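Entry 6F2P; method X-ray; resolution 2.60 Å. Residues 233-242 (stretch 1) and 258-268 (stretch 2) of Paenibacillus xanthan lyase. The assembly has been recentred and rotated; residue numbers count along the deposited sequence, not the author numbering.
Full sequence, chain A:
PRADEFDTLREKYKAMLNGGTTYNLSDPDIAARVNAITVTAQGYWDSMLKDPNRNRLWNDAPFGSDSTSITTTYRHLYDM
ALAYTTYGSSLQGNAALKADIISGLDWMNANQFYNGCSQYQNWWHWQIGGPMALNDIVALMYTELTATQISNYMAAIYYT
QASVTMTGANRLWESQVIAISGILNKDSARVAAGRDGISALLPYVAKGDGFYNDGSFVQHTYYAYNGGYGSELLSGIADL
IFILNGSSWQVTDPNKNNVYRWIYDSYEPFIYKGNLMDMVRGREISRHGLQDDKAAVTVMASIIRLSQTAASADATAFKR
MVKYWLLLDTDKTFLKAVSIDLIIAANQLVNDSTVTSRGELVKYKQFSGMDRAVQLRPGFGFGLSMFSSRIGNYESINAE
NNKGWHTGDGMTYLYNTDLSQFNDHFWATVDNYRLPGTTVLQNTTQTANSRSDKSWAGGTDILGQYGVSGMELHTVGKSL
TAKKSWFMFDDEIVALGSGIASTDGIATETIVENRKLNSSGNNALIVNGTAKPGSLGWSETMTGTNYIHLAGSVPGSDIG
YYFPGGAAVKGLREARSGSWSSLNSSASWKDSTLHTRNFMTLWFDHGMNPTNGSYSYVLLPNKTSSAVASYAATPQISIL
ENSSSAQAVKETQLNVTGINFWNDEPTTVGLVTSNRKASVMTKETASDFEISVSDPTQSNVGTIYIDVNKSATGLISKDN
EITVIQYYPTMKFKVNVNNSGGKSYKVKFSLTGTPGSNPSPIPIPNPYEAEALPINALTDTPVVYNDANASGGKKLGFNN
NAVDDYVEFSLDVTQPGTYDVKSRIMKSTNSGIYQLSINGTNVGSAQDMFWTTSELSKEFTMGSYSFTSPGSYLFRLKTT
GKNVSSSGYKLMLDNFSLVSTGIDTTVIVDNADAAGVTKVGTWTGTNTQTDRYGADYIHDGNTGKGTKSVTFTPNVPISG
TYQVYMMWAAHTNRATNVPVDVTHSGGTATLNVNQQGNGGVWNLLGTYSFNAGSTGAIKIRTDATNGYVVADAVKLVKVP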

# COMPACT_ATOMS: atom_id res chain seq x y z
N LEU A 233 21.08 2.08 -7.12
CA LEU A 233 21.31 3.14 -6.14
C LEU A 233 22.01 2.57 -4.91
O LEU A 233 23.05 3.08 -4.49
N LEU A 234 21.45 1.50 -4.35
CA LEU A 234 22.04 0.83 -3.21
C LEU A 234 23.52 0.53 -3.44
O LEU A 234 24.36 0.73 -2.56
N SER A 235 23.84 0.06 -4.64
CA SER A 235 25.21 -0.32 -4.96
C SER A 235 26.17 0.86 -4.91
O SER A 235 27.14 0.84 -4.15
N GLY A 236 25.88 1.89 -5.71
CA GLY A 236 26.71 3.07 -5.77
C GLY A 236 26.87 3.79 -4.44
O GLY A 236 27.96 4.25 -4.08
N ILE A 237 25.77 3.91 -3.70
CA ILE A 237 25.80 4.54 -2.38
C ILE A 237 26.62 3.73 -1.36
O ILE A 237 27.44 4.28 -0.63
N ALA A 238 26.42 2.42 -1.34
CA ALA A 238 27.20 1.59 -0.44
C ALA A 238 28.69 1.67 -0.80
O ALA A 238 29.54 1.59 0.08
N ASP A 239 29.00 1.85 -2.08
CA ASP A 239 30.39 1.94 -2.48
C ASP A 239 30.99 3.29 -2.10
O ASP A 239 32.09 3.35 -1.57
N LEU A 240 30.25 4.36 -2.36
CA LEU A 240 30.72 5.69 -1.98
C LEU A 240 30.94 5.82 -0.48
O LEU A 240 31.94 6.39 -0.05
N ILE A 241 30.01 5.29 0.30
CA ILE A 241 30.16 5.30 1.75
C ILE A 241 31.43 4.57 2.15
O ILE A 241 32.21 5.07 2.96
N PHE A 242 31.65 3.39 1.57
CA PHE A 242 32.81 2.56 1.91
C PHE A 242 34.14 3.25 1.58
O PHE A 242 35.06 3.22 2.38
N ASN A 258 19.57 5.51 6.77
CA ASN A 258 18.47 4.97 5.97
C ASN A 258 18.95 3.87 5.03
O ASN A 258 18.23 2.90 4.75
N VAL A 259 20.19 4.02 4.54
CA VAL A 259 20.78 3.04 3.64
C VAL A 259 20.92 1.69 4.33
O VAL A 259 20.77 0.65 3.71
N TYR A 260 21.20 1.71 5.63
CA TYR A 260 21.29 0.46 6.37
C TYR A 260 19.89 -0.14 6.57
O TYR A 260 19.71 -1.34 6.43
N ARG A 261 18.92 0.72 6.85
CA ARG A 261 17.54 0.28 6.99
C ARG A 261 17.04 -0.37 5.70
O ARG A 261 16.27 -1.36 5.76
N TRP A 262 17.45 0.18 4.55
CA TRP A 262 17.00 -0.32 3.24
C TRP A 262 17.21 -1.82 3.12
O TRP A 262 16.37 -2.53 2.57
N ILE A 263 18.32 -2.30 3.66
CA ILE A 263 18.60 -3.73 3.68
C ILE A 263 17.51 -4.51 4.41
O ILE A 263 16.97 -5.48 3.87
N TYR A 264 17.16 -4.10 5.63
CA TYR A 264 16.13 -4.81 6.39
C TYR A 264 14.76 -4.66 5.74
O TYR A 264 13.97 -5.60 5.73
N ASP A 265 14.48 -3.47 5.22
CA ASP A 265 13.14 -3.16 4.72
C ASP A 265 12.94 -3.41 3.24
O ASP A 265 11.88 -3.87 2.83
N SER A 266 13.95 -3.12 2.42
CA SER A 266 13.75 -3.14 0.98
C SER A 266 14.50 -4.24 0.24
O SER A 266 14.27 -4.43 -0.96
N TYR A 267 15.37 -4.97 0.92
CA TYR A 267 16.15 -6.01 0.23
C TYR A 267 16.06 -7.41 0.81
O TYR A 267 15.73 -8.35 0.10
N GLU A 268 16.32 -7.54 2.10
CA GLU A 268 16.21 -8.83 2.76
C GLU A 268 14.87 -9.56 2.49
O GLU A 268 14.88 -10.76 2.23

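One leucine stands at the centre of this contact. The side chain of L234 sits as a knob in a hole formed by V259, I263, W262 and Y267, and it loses more surface to the other stretch than any other residue here. Its CD2 methyl lies over one face of the Y267 ring, 4.0 Å from the ring centroid and 11° off the ring normal. This is a CH-pi contact, with the methyl almost directly above the ring centre.

The two helices run in roughly opposed directions, at 138° between their N-to-C axes. Their axes come no closer than 11.2 Å. That is a wide gap for a helix pair, and side chains fill it. The closest CA pair is L234 CA and V259 CA, at 7.3 Å.

L234 points toward stretch 2 with chi1 t and chi2 p. Its CD1 methyl reaches I263 CD1 at 3.8 Å, V259 CG1 at 4.2 Å and W262 CE3 at 4.3 Å. L234 CD2, which lies over Y267, is also 3.9 Å from I263 CD1, so both methyls pack on I263. I263 has its CA-to-CB bond sideways, but with both chi1 and chi2 in m the end of its side chain comes nearer to stretch 1.

I237 lies one helical turn further on and also points toward stretch 2. Its rotamer is m, t. I237 CG2 packs on V259 CG2 at 3.7 Å, the shortest contact between the stretches. I237 CD1 lies 4.0 Å from W262 CZ3. Both I237 CD1 and L234 CD1 meet the W262 ring at its edge, near its plane. W262 points toward stretch 1 with chi1 m. V259, chi1 t, also points toward it and touches three residues: L234, I237 and I241.

I241, again m, t, extends the row by another turn. Its CD1 is 4.5 Å from V259 CG2, a looser contact. Its CG2 is 3.9 Å from Y260 OH. The CA-to-CB bond of Y260 points away, yet its long side chain, chi1 m, brings the hydroxyl back to I241.

No hydrogen bond joins the two stretches, and the contact is almost wholly apolar. The hydroxyls of Y260 and Y267 find their hydrogen bonds elsewhere in the structure. No water or bound group is part of the contact described here.

Y267 points toward stretch 1 with chi1 m. It lies at a wider pi-type turn spanning 263-267, where E268 N bonds to I263 O at 2.8 Å. The whole interface buries 376 Å², counting both sides.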

# COMPACT_ATOMS: atom_id res chain seq x y z
CB LEU A 233 20.01 3.80 -5.70
CG LEU A 233 19.26 4.73 -6.65
CD1 LEU A 233 18.05 5.30 -5.91
CD2 LEU A 233 20.13 5.85 -7.15
CB LEU A 234 21.31 -0.48 -2.90
CG LEU A 234 21.92 -1.32 -1.77
CD1 LEU A 234 21.78 -0.65 -0.39
CD2 LEU A 234 21.35 -2.71 -1.73
CB SER A 235 25.28 -0.96 -6.34
OG SER A 235 26.50 -1.66 -6.49
CB ILE A 237 24.38 4.84 -1.86
CG1 ILE A 237 23.72 5.89 -2.76
CG2 ILE A 237 24.43 5.32 -0.42
CD1 ILE A 237 22.25 6.07 -2.52
CB ALA A 238 26.72 0.15 -0.49
CB ASP A 239 30.58 1.65 -3.98
CG ASP A 239 30.73 0.17 -4.27
OD1 ASP A 239 30.73 -0.64 -3.31
OD2 ASP A 239 30.86 -0.20 -5.46
CB LEU A 240 29.75 6.76 -2.45
CG LEU A 240 30.21 7.50 -3.69
CD1 LEU A 240 29.36 8.73 -3.90
CD2 LEU A 240 31.68 7.88 -3.57
CB ILE A 241 28.94 4.70 2.46
CG1 ILE A 241 27.77 5.69 2.42
CG2 ILE A 241 29.26 4.34 3.90
CD1 ILE A 241 26.44 5.02 2.69
CB PHE A 242 32.72 1.22 1.20
CG PHE A 242 33.95 0.37 1.36
CD1 PHE A 242 34.10 -0.45 2.46
CD2 PHE A 242 34.95 0.37 0.39
CE1 PHE A 242 35.22 -1.24 2.61
CE2 PHE A 242 36.08 -0.42 0.54
CZ PHE A 242 36.22 -1.23 1.65
CB ASN A 258 17.79 6.07 5.15
CG ASN A 258 17.20 7.16 6.03
OD1 ASN A 258 17.10 7.01 7.24
ND2 ASN A 258 16.78 8.26 5.40
CB VAL A 259 22.14 3.52 3.09
CG1 VAL A 259 22.75 2.48 2.17
CG2 VAL A 259 21.98 4.85 2.37
CB TYR A 260 22.03 0.65 7.70
CG TYR A 260 23.43 1.17 7.47
CD1 TYR A 260 24.48 0.31 7.22
CD2 TYR A 260 23.68 2.54 7.46
CE1 TYR A 260 25.75 0.80 6.98
CE2 TYR A 260 24.95 3.03 7.22
CZ TYR A 260 25.98 2.16 6.99
OH TYR A 260 27.25 2.64 6.76
CB ARG A 261 16.62 1.44 7.39
CG ARG A 261 16.96 2.14 8.71
CD ARG A 261 17.44 1.19 9.80
NE ARG A 261 16.44 0.18 10.17
CZ ARG A 261 16.64 -0.76 11.08
NH1 ARG A 261 17.80 -0.82 11.73
NH2 ARG A 261 15.68 -1.64 11.35
CB TRP A 262 17.73 0.37 2.08
CG TRP A 262 17.40 1.83 1.92
CD1 TRP A 262 16.36 2.51 2.48
CD2 TRP A 262 18.14 2.79 1.14
NE1 TRP A 262 16.39 3.83 2.09
CE2 TRP A 262 17.47 4.03 1.28
CE3 TRP A 262 19.29 2.73 0.35
CZ2 TRP A 262 17.93 5.19 0.65
CZ3 TRP A 262 19.73 3.89 -0.27
CH2 TRP A 262 19.06 5.10 -0.12
CB ILE A 263 19.96 -4.02 4.32
CG1 ILE A 263 21.07 -3.24 3.58
CG2 ILE A 263 20.25 -5.50 4.33
CD1 ILE A 263 21.05 -3.42 2.08
CB TYR A 264 16.04 -4.31 7.83
CG TYR A 264 17.30 -4.48 8.63
CD1 TYR A 264 17.86 -5.72 8.83
CD2 TYR A 264 17.92 -3.37 9.21
CE1 TYR A 264 19.01 -5.87 9.58
CE2 TYR A 264 19.06 -3.51 9.96
CZ TYR A 264 19.61 -4.76 10.14
OH TYR A 264 20.76 -4.90 10.89
CB ASP A 265 12.77 -1.72 5.05
CG ASP A 265 12.81 -1.43 6.53
OD1 ASP A 265 12.72 -2.39 7.33
OD2 ASP A 265 12.92 -0.23 6.89
CB SER A 266 14.10 -1.78 0.39
OG SER A 266 13.32 -0.77 1.01
CB TYR A 267 17.60 -5.54 -0.01
CG TYR A 267 17.54 -4.42 -1.00
CD1 TYR A 267 17.41 -4.69 -2.36
CD2 TYR A 267 17.50 -3.10 -0.58
CE1 TYR A 267 17.29 -3.67 -3.27
CE2 TYR A 267 17.38 -2.08 -1.49
CZ TYR A 267 17.27 -2.37 -2.83
OH TYR A 267 17.13 -1.36 -3.74
CB GLU A 268 16.47 -8.69 4.27
CG GLU A 268 16.68 -10.02 4.97
CD GLU A 268 16.79 -9.87 6.47
OE1 GLU A 268 16.39 -8.81 6.97
OE2 GLU A 268 17.27 -10.81 7.13